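Local coordinates for stage II sporulation protein E (SpoIIE) (Moorella thermoacetica, PDB 3ZT9), which is probably a manganese-dependent PP2C-type phosphatase linked to stressosome signalling and the control of secondary messengers, at residues F69-C72 / H73-L76. Residues are numbered along the deposited sequence; the frame is centred on the assembly and turned at random.
Sequences FQLC and HREL
Leu71 puts its CD2 methyl over one face of the Arg74 guanidinium. The placement is doubtful, because the model brings the two groups too close and Arg74 is poorly ordered. The imidazole of His73 meets Gln70 obliquely, through the backbone O. His73 CB sits 3.5 Å from Gln70 O. The His73 ring also meets the ring of Tyr128, with the planes at about 60°. The Glu75 carboxylate flanks the Leu71 methyls, with OE2 3.9 Å from Leu71 CD2. Leu71 CD1 is modelled 3.0 Å from Glu75 CG, closer than carbons normally pack, so the strain there may lie partly in the model. Leu71 is extended here, with CG opposite its own N (chi1 179°), and this sends the methyls along the helix toward the next turn. The Glu75 chain bends at chi2, which keeps its carboxylate near the leucine. With an alanine at Leu71 both methyls go, and the Glu75 methylene is likely to lose its carbon neighbour and be freer to turn. The backbone sets this spacing. His73 N donates to Phe69 O, Arg74 N to Gln70 O, and Glu75 N to Leu71 O at 2.9 Å. Leu76 N gives only a weak bond to Cys72 O. The Leu76 side chain packs its carbons beside Cys72 O, with CG 3.3 Å from it. Leu71, Cys72, Glu75 and Leu76 touch helix 43-60. Phe69 is buried against strands 82-90 and 95-101. The three well-formed bonds, each from residue i+4 back to residue i, are those of an alpha-helix. Helix 65-76 is amphipathic, and with helix 43-60 it belongs to the helical layer flanking a beta-sheet, as in the alpha-beta-beta-alpha sandwich of PP2C-type phosphatases.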
loop_
_atom_site.group_PDB
_atom_site.type_symbol
_atom_site.label_atom_id
_atom_site.label_comp_id
_atom_site.label_asym_id
_atom_site.label_seq_id
_atom_site.Cartn_x
_atom_site.Cartn_y
_atom_site.Cartn_z
ATOM N N PHE A 69 6.609 -11.530 0.324
ATOM C CA PHE A 69 5.772 -11.638 -0.865
ATOM C C PHE A 69 5.616 -13.078 -1.298
ATOM O O PHE A 69 4.558 -13.459 -1.765
ATOM C CB PHE A 69 6.352 -10.757 -2.002
ATOM C CG PHE A 69 5.885 -9.334 -1.937
ATOM C CD1 PHE A 69 4.710 -8.956 -2.560
ATOM C CD2 PHE A 69 6.580 -8.410 -1.207
ATOM C CE1 PHE A 69 4.235 -7.640 -2.474
ATOM C CE2 PHE A 69 6.141 -7.087 -1.126
ATOM C CZ PHE A 69 4.965 -6.701 -1.767
ATOM N N GLN A 70 6.657 -13.888 -1.096
ATOM C CA GLN A 70 6.613 -15.314 -1.442
ATOM C C GLN A 70 5.614 -16.052 -0.545
ATOM O O GLN A 70 4.829 -16.841 -1.028
ATOM C CB GLN A 70 8.018 -15.961 -1.384
ATOM C CG GLN A 70 8.915 -15.564 -2.561
ATOM C CD GLN A 70 10.320 -16.134 -2.460
ATOM O OE1 GLN A 70 10.679 -16.774 -1.468
ATOM N NE2 GLN A 70 11.120 -15.909 -3.493
ATOM N N LEU A 71 5.596 -15.768 0.755
ATOM C CA LEU A 71 4.578 -16.367 1.613
ATOM C C LEU A 71 3.162 -15.862 1.256
ATOM O O LEU A 71 2.212 -16.640 1.290
ATOM C CB LEU A 71 4.863 -16.155 3.105
ATOM C CG LEU A 71 3.797 -16.765 4.050
ATOM C CD1 LEU A 71 2.437 -16.191 3.778
ATOM C CD2 LEU A 71 3.665 -18.280 3.968
ATOM N N CYS A 72 3.008 -14.569 0.953
ATOM C CA CYS A 72 1.711 -14.029 0.525
ATOM C C CYS A 72 1.152 -14.825 -0.629
ATOM O O CYS A 72 -0.021 -15.218 -0.626
ATOM C CB CYS A 72 1.837 -12.580 0.027
ATOM S SG CYS A 72 1.759 -11.351 1.280
ATOM N N HIS A 73 1.981 -15.024 -1.646
ATOM C CA HIS A 73 1.615 -15.834 -2.801
ATOM C C HIS A 73 1.171 -17.238 -2.382
ATOM O O HIS A 73 0.158 -17.736 -2.866
ATOM C CB HIS A 73 2.825 -15.911 -3.749
ATOM C CG HIS A 73 2.628 -16.822 -4.916
ATOM N ND1 HIS A 73 1.845 -16.484 -5.997
ATOM C CD2 HIS A 73 3.096 -18.069 -5.159
ATOM C CE1 HIS A 73 1.845 -17.482 -6.868
ATOM N NE2 HIS A 73 2.598 -18.454 -6.381
ATOM N N ARG A 74 1.912 -17.883 -1.489
ATOM C CA ARG A 74 1.535 -19.237 -1.045
ATOM C C ARG A 74 0.172 -19.237 -0.328
ATOM O O ARG A 74 -0.653 -20.122 -0.537
ATOM C CB ARG A 74 2.616 -19.828 -0.131
ATOM C CG ARG A 74 2.265 -21.184 0.458
ATOM C CD ARG A 74 3.386 -21.719 1.358
ATOM N NE ARG A 74 3.306 -21.222 2.732
ATOM C CZ ARG A 74 4.261 -21.390 3.645
ATOM N NH1 ARG A 74 5.380 -22.033 3.334
ATOM N NH2 ARG A 74 4.100 -20.906 4.870
ATOM N N GLU A 75 -0.076 -18.256 0.533
ATOM C CA GLU A 75 -1.337 -18.243 1.281
ATOM C C GLU A 75 -2.530 -17.888 0.381
ATOM O O GLU A 75 -3.676 -18.175 0.728
ATOM C CB GLU A 75 -1.266 -17.247 2.442
ATOM C CG GLU A 75 -0.258 -17.587 3.491
ATOM C CD GLU A 75 -0.681 -18.748 4.347
ATOM O OE1 GLU A 75 -1.763 -19.309 4.094
ATOM O OE2 GLU A 75 0.070 -19.098 5.276
ATOM N N LEU A 76 -2.261 -17.244 -0.758
ATOM C CA LEU A 76 -3.320 -16.836 -1.685
ATOM C C LEU A 76 -3.646 -17.872 -2.779
ATOM O O LEU A 76 -4.588 -17.700 -3.536
ATOM C CB LEU A 76 -2.986 -15.478 -2.339
ATOM C CG LEU A 76 -3.131 -14.310 -1.376
ATOM C CD1 LEU A 76 -2.453 -13.052 -1.973
ATOM C CD2 LEU A 76 -4.574 -14.035 -1.087
#